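Local coordinates for protein glucose-6-phosphate isomerase (Plasmodium falciparum, PDB 3QKI) that probably catalyses the reversible conversion of alpha-D-glucose 6-phosphate into beta-D-fructose 6-phosphate, the isomerase step of glycolysis and gluconeogenesis, at residues Lys62-Asp67 against Glu354-Leu359; Val358-Thr363 against Pro512-Leu517. One frame throughout, in Å; residues are numbered along the deposited sequence. Where two conformers were deposited one is given.

Contact 1: residues Lys62-Asp67 against Glu354-Leu359; sequences KNFYMD and ENIPVL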
loop_
_atom_site.group_PDB
_atom_site.type_symbol
_atom_site.label_atom_id
_atom_site.label_comp_id
_atom_site.label_asym_id
_atom_site.label_seq_id
_atom_site.Cartn_x
_atom_site.Cartn_y
_atom_site.Cartn_z
ATOM N N LYS A 62 29.587 1.265 -4.196
ATOM C CA LYS A 62 29.600 2.666 -3.783
ATOM C C LYS A 62 29.297 2.788 -2.268
ATOM O O LYS A 62 30.022 2.230 -1.438
ATOM C CB LYS A 62 28.647 3.552 -4.650
ATOM C CG LYS A 62 28.909 3.506 -6.159
ATOM C CD LYS A 62 29.916 4.540 -6.623
ATOM C CE LYS A 62 30.130 4.436 -8.110
ATOM N NZ LYS A 62 31.299 5.251 -8.547
ATOM N N ASN A 63 28.193 3.473 -1.959
ATOM C CA ASN A 63 27.740 3.782 -0.611
ATOM C C ASN A 63 26.712 2.785 -0.032
ATOM O O ASN A 63 25.868 3.170 0.790
ATOM C CB ASN A 63 27.253 5.243 -0.564
ATOM C CG ASN A 63 26.578 5.743 -1.821
ATOM O OD1 ASN A 63 25.353 5.739 -1.929
ATOM N ND2 ASN A 63 27.358 6.210 -2.786
ATOM N N PHE A 64 26.784 1.491 -0.445
ATOM C CA PHE A 64 25.849 0.481 0.049
ATOM C C PHE A 64 26.306 -0.950 0.032
ATOM O O PHE A 64 27.137 -1.336 -0.800
ATOM C CB PHE A 64 24.459 0.627 -0.599
ATOM C CG PHE A 64 24.207 -0.075 -1.916
ATOM C CD1 PHE A 64 24.396 0.589 -3.121
ATOM C CD2 PHE A 64 23.669 -1.352 -1.948
ATOM C CE1 PHE A 64 24.129 -0.043 -4.333
ATOM C CE2 PHE A 64 23.397 -1.984 -3.165
ATOM C CZ PHE A 64 23.616 -1.322 -4.346
ATOM N N TYR A 65 25.704 -1.751 0.919
ATOM C CA TYR A 65 25.887 -3.189 1.028
ATOM C C TYR A 65 24.575 -3.906 0.660
ATOM O O TYR A 65 23.483 -3.469 1.050
ATOM C CB TYR A 65 26.245 -3.587 2.481
ATOM C CG TYR A 65 27.674 -3.348 2.938
ATOM C CD1 TYR A 65 28.335 -4.280 3.732
ATOM C CD2 TYR A 65 28.320 -2.138 2.687
ATOM C CE1 TYR A 65 29.628 -4.045 4.203
ATOM C CE2 TYR A 65 29.633 -1.914 3.109
ATOM C CZ TYR A 65 30.283 -2.869 3.868
ATOM O OH TYR A 65 31.556 -2.625 4.332
ATOM N N MET A 66 24.680 -4.994 -0.090
ATOM C CA MET A 66 23.543 -5.864 -0.338
ATOM C C MET A 66 23.915 -7.188 0.314
ATOM O O MET A 66 24.972 -7.757 0.015
ATOM C CB MET A 66 23.226 -6.085 -1.821
ATOM C CG MET A 66 22.023 -6.990 -1.995
ATOM S SD MET A 66 21.459 -7.264 -3.673
ATOM C CE MET A 66 22.904 -8.289 -4.319
ATOM N N ASP A 67 23.054 -7.657 1.218
ATOM C CA ASP A 67 23.265 -8.895 1.943
ATOM C C ASP A 67 22.240 -9.955 1.504
ATOM O O ASP A 67 21.062 -9.893 1.871
ATOM C CB ASP A 67 23.254 -8.603 3.470
ATOM C CG ASP A 67 23.436 -9.795 4.388
ATOM O OD1 ASP A 67 23.489 -10.928 3.884
ATOM O OD2 ASP A 67 23.472 -9.595 5.638
ATOM N N GLU A 354 29.165 -10.782 -9.620
ATOM C CA GLU A 354 29.423 -9.554 -8.884
ATOM C C GLU A 354 28.422 -8.452 -9.269
ATOM O O GLU A 354 28.571 -7.297 -8.855
ATOM C CB GLU A 354 30.880 -9.081 -9.108
ATOM C CG GLU A 354 31.958 -10.070 -8.680
ATOM C CD GLU A 354 31.923 -10.591 -7.250
ATOM O OE1 GLU A 354 31.661 -9.795 -6.318
ATOM O OE2 GLU A 354 32.178 -11.804 -7.064
ATOM N N ASN A 355 27.394 -8.824 -10.037
ATOM C CA ASN A 355 26.393 -7.905 -10.559
ATOM C C ASN A 355 25.164 -7.870 -9.624
ATOM O O ASN A 355 24.348 -8.803 -9.599
ATOM C CB ASN A 355 26.049 -8.332 -11.985
ATOM C CG ASN A 355 25.293 -7.304 -12.768
ATOM O OD1 ASN A 355 24.294 -6.731 -12.297
ATOM N ND2 ASN A 355 25.726 -7.089 -14.010
ATOM N N ILE A 356 25.066 -6.806 -8.831
ATOM C CA ILE A 356 24.025 -6.622 -7.806
ATOM C C ILE A 356 22.568 -6.765 -8.329
ATOM O O ILE A 356 21.858 -7.641 -7.830
ATOM C CB ILE A 356 24.305 -5.373 -6.923
ATOM C CG1 ILE A 356 25.518 -5.629 -6.032
ATOM C CG2 ILE A 356 23.078 -4.985 -6.065
ATOM C CD1 ILE A 356 26.177 -4.390 -5.470
ATOM N N PRO A 357 22.119 -6.021 -9.364
ATOM C CA PRO A 357 20.733 -6.234 -9.860
ATOM C C PRO A 357 20.506 -7.641 -10.424
ATOM O O PRO A 357 19.406 -8.180 -10.312
ATOM C CB PRO A 357 20.586 -5.193 -10.972
ATOM C CG PRO A 357 21.713 -4.234 -10.798
ATOM C CD PRO A 357 22.801 -4.929 -10.102
ATOM N N VAL A 358 21.545 -8.238 -11.058
ATOM C CA VAL A 358 21.423 -9.585 -11.605
ATOM C C VAL A 358 21.233 -10.608 -10.472
ATOM O O VAL A 358 20.322 -11.447 -10.555
ATOM C CB VAL A 358 22.592 -9.944 -12.563
ATOM C CG1 VAL A 358 22.627 -11.455 -12.846
ATOM C CG2 VAL A 358 22.473 -9.155 -13.872
ATOM N N LEU A 359 22.069 -10.521 -9.419
ATOM C CA LEU A 359 21.983 -11.426 -8.262
ATOM C C LEU A 359 20.639 -11.272 -7.538
ATOM O O LEU A 359 20.083 -12.259 -7.068
ATOM C CB LEU A 359 23.147 -11.175 -7.296
ATOM C CG LEU A 359 24.552 -11.572 -7.825
ATOM C CD1 LEU A 359 25.642 -11.088 -6.871
ATOM C CD2 LEU A 359 24.640 -13.071 -8.049
#
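Met66 and Ile356 slide past one another in opposite directions where the strand 64-70 faces the first turn of the helix 356-371. Met66 runs out fully extended, with CG anti to the backbone N (chi1 -179°), and bends only at its last torsion (chi3 69°), which turns the methyl alongside the isoleucine. The branch methyl of Ile356 packs against the bent tip of the thioether: Ile356 CG2 lies 3.7 Å from Met66 SD and equally near Met66 CE. The same terminal methyl also comes 3.7 Å from the backbone oxygen, Met66 CE to Ile356 O, and extends along the helix to Leu359, whose CB is 4.2 Å from Met66 CE.

Phe64, two residues earlier on the same face of the strand, approaches Ile356 head-on. With CG between the backbone N and the carbonyl carbon (chi1 87°), the ring reaches the isoleucine with its edge, Phe64 CZ lying 4.1 Å from Ile356 CG2, which is near the ring plane, and 4.2 Å from Ile356 CD1. The ring also meets that of Phe518, and Phe61 adds a further aromatic neighbour to Ile356.

Asn355 occupies the N-cap, where its OD1 accepts a weak capping bond from Val358 N, while its ND2 is bound to the carbonyl oxygens of Phe347 and Ala350. Tyr65 leaves the backbone on the side away from the helix, and its ring stacks on Tyr593 of the second subunit.

No hydrogen bond joins the two segments. The cohesion is therefore apolar and dispersive, centred on one isoleucine methyl shared by a thioether and a ring edge, and it seats the beginning of the helix on a buried face of the mixed sheet, in the layered alpha/beta manner of phosphoglucose isomerases.

Contact 2: residues Val358-Thr363 against Pro512-Leu517; sequences VLLALT and PSTLLL
Apolar packing between Leu360 and Thr514 is the main contact between the helix 356-371 and the strand 513-518. The two side chains cross obliquely, methyl against methyl, with Leu360 CD1 3.9 Å from Thr514 CG2. Leu360 has CG anti to its backbone N (chi1 -168°), which brings the end of the side chain nearer the strand than its first bond would suggest. One turn on, Thr363 adds a looser approach from its own methyl, Thr363 CG2 lying 4.4 Å from Thr514 OG1. Leu360 also touches Arg536, and Ala361 touches Ala539, both of helix 523-543.

No hydrogen bond crosses between the two segments. Thr363 OG1 donates to Leu359 O at 2.7 Å, the donor tilted 27° from the carbonyl plane, and Thr363 N reaches the same oxygen from the opposite face at 3.0 Å. That carbonyl thus serves two donors of one residue; the hydroxyl bond holds the threonine's chi1 and leaves its methyl turned to the strand. The Thr363 hydroxyl is also bonded to Tyr73 OH, and Thr514 OG1 has a weak bond from Gln71 NE2.

A helix laid on a sheet face belongs to the layered alpha/beta architecture of the family's sugar isomerase (SIS) domains. Both hydroxyls at this buried interface find polar partners without bonding to one another, and the join rests on a few van der Waals contacts, chiefly one methyl pair, of modest area.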
loop_
_atom_site.group_PDB
_atom_site.type_symbol
_atom_site.label_atom_id
_atom_site.label_comp_id
_atom_site.label_asym_id
_atom_site.label_seq_id
_atom_site.Cartn_x
_atom_site.Cartn_y
_atom_site.Cartn_z
ATOM N N VAL A 358 21.545 -8.238 -11.058
ATOM C CA VAL A 358 21.423 -9.585 -11.605
ATOM C C VAL A 358 21.233 -10.608 -10.472
ATOM O O VAL A 358 20.322 -11.447 -10.555
ATOM C CB VAL A 358 22.592 -9.944 -12.563
ATOM C CG1 VAL A 358 22.627 -11.455 -12.846
ATOM C CG2 VAL A 358 22.473 -9.155 -13.872
ATOM N N LEU A 359 22.069 -10.521 -9.419
ATOM C CA LEU A 359 21.983 -11.426 -8.262
ATOM C C LEU A 359 20.639 -11.272 -7.538
ATOM O O LEU A 359 20.083 -12.259 -7.068
ATOM C CB LEU A 359 23.147 -11.175 -7.296
ATOM C CG LEU A 359 24.552 -11.572 -7.825
ATOM C CD1 LEU A 359 25.642 -11.088 -6.871
ATOM C CD2 LEU A 359 24.640 -13.071 -8.049
ATOM N N LEU A 360 20.098 -10.045 -7.501
ATOM C CA LEU A 360 18.790 -9.769 -6.890
ATOM C C LEU A 360 17.676 -10.398 -7.734
ATOM O O LEU A 360 16.788 -11.049 -7.204
ATOM C CB LEU A 360 18.602 -8.253 -6.718
ATOM C CG LEU A 360 17.421 -7.796 -5.851
ATOM C CD1 LEU A 360 17.502 -8.396 -4.432
ATOM C CD2 LEU A 360 17.405 -6.284 -5.712
ATOM N N ALA A 361 17.761 -10.273 -9.063
ATOM C CA ALA A 361 16.804 -10.899 -10.001
ATOM C C ALA A 361 16.892 -12.428 -9.926
ATOM O O ALA A 361 15.859 -13.093 -9.900
ATOM C CB ALA A 361 17.096 -10.420 -11.449
ATOM N N LEU A 362 18.121 -12.992 -9.852
ATOM C CA LEU A 362 18.311 -14.454 -9.740
ATOM C C LEU A 362 17.700 -15.005 -8.461
ATOM O O LEU A 362 17.089 -16.065 -8.486
ATOM C CB LEU A 362 19.793 -14.845 -9.833
ATOM C CG LEU A 362 20.455 -14.740 -11.225
ATOM C CD1 LEU A 362 21.967 -14.850 -11.099
ATOM C CD2 LEU A 362 19.959 -15.807 -12.139
ATOM N N THR A 363 17.841 -14.251 -7.347
ATOM C CA THR A 363 17.292 -14.605 -6.035
ATOM C C THR A 363 15.765 -14.644 -6.118
ATOM O O THR A 363 15.154 -15.606 -5.662
ATOM C CB THR A 363 17.797 -13.611 -4.990
ATOM O OG1 THR A 363 19.224 -13.707 -4.912
ATOM C CG2 THR A 363 17.198 -13.833 -3.633
ATOM N N PRO A 512 13.200 -16.238 4.055
ATOM C CA PRO A 512 14.304 -15.485 3.464
ATOM C C PRO A 512 14.170 -13.971 3.458
ATOM O O PRO A 512 13.062 -13.436 3.438
ATOM C CB PRO A 512 14.410 -16.069 2.041
ATOM C CG PRO A 512 13.046 -16.509 1.720
ATOM C CD PRO A 512 12.387 -16.920 3.022
ATOM N N SER A 513 15.319 -13.297 3.410
ATOM C CA SER A 513 15.411 -11.842 3.337
ATOM C C SER A 513 16.662 -11.345 2.620
ATOM O O SER A 513 17.733 -11.968 2.682
ATOM C CB SER A 513 15.344 -11.203 4.727
ATOM O OG SER A 513 16.501 -11.481 5.481
ATOM N N THR A 514 16.523 -10.179 1.991
ATOM C CA THR A 514 17.629 -9.456 1.403
ATOM C C THR A 514 17.726 -8.161 2.184
ATOM O O THR A 514 16.701 -7.520 2.435
ATOM C CB THR A 514 17.394 -9.191 -0.085
ATOM O OG1 THR A 514 17.286 -10.445 -0.757
ATOM C CG2 THR A 514 18.517 -8.363 -0.696
ATOM N N LEU A 515 18.935 -7.785 2.591
ATOM C CA LEU A 515 19.180 -6.516 3.272
ATOM C C LEU A 515 19.943 -5.577 2.355
ATOM O O LEU A 515 20.969 -5.954 1.787
ATOM C CB LEU A 515 19.957 -6.690 4.588
ATOM C CG LEU A 515 19.315 -7.485 5.717
ATOM C CD1 LEU A 515 20.268 -7.574 6.895
ATOM C CD2 LEU A 515 18.092 -6.804 6.237
ATOM N N LEU A 516 19.443 -4.353 2.210
ATOM C CA LEU A 516 20.090 -3.279 1.447
ATOM C C LEU A 516 20.378 -2.171 2.454
ATOM O O LEU A 516 19.431 -1.594 3.012
ATOM C CB LEU A 516 19.205 -2.756 0.291
ATOM C CG LEU A 516 18.980 -3.695 -0.885
ATOM C CD1 LEU A 516 17.831 -3.202 -1.778
ATOM C CD2 LEU A 516 20.239 -3.830 -1.745
ATOM N N LEU A 517 21.678 -1.918 2.733
ATOM C CA LEU A 517 22.062 -0.902 3.710
ATOM C C LEU A 517 22.906 0.178 3.063
ATOM O O LEU A 517 24.023 -0.100 2.642
ATOM C CB LEU A 517 22.760 -1.516 4.964
ATOM C CG LEU A 517 23.268 -0.546 6.061
ATOM C CD1 LEU A 517 22.140 0.350 6.606
ATOM C CD2 LEU A 517 23.898 -1.321 7.212
#

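From the N terminus, the chain passes the edge strand 58-61 and then strand 64-70 of the mixed sheet, and returns to it when helix 356-371 closes the long loop of contact 1. The same helix then opens contact 2, whose loop of 148 residues ends on strand 513-518. The two loops thus follow one another, overlapping only at Val358 and Leu359, and neither encloses the other. Their far ends meet in space: strands 64-70 and 513-518 are antiparallel neighbours, probably hydrogen-bonded from Asp67 N to Leu515 O and from Leu517 N to Tyr65 O. One helix therefore lies across two adjacent strands that come from distant parts of the sequence.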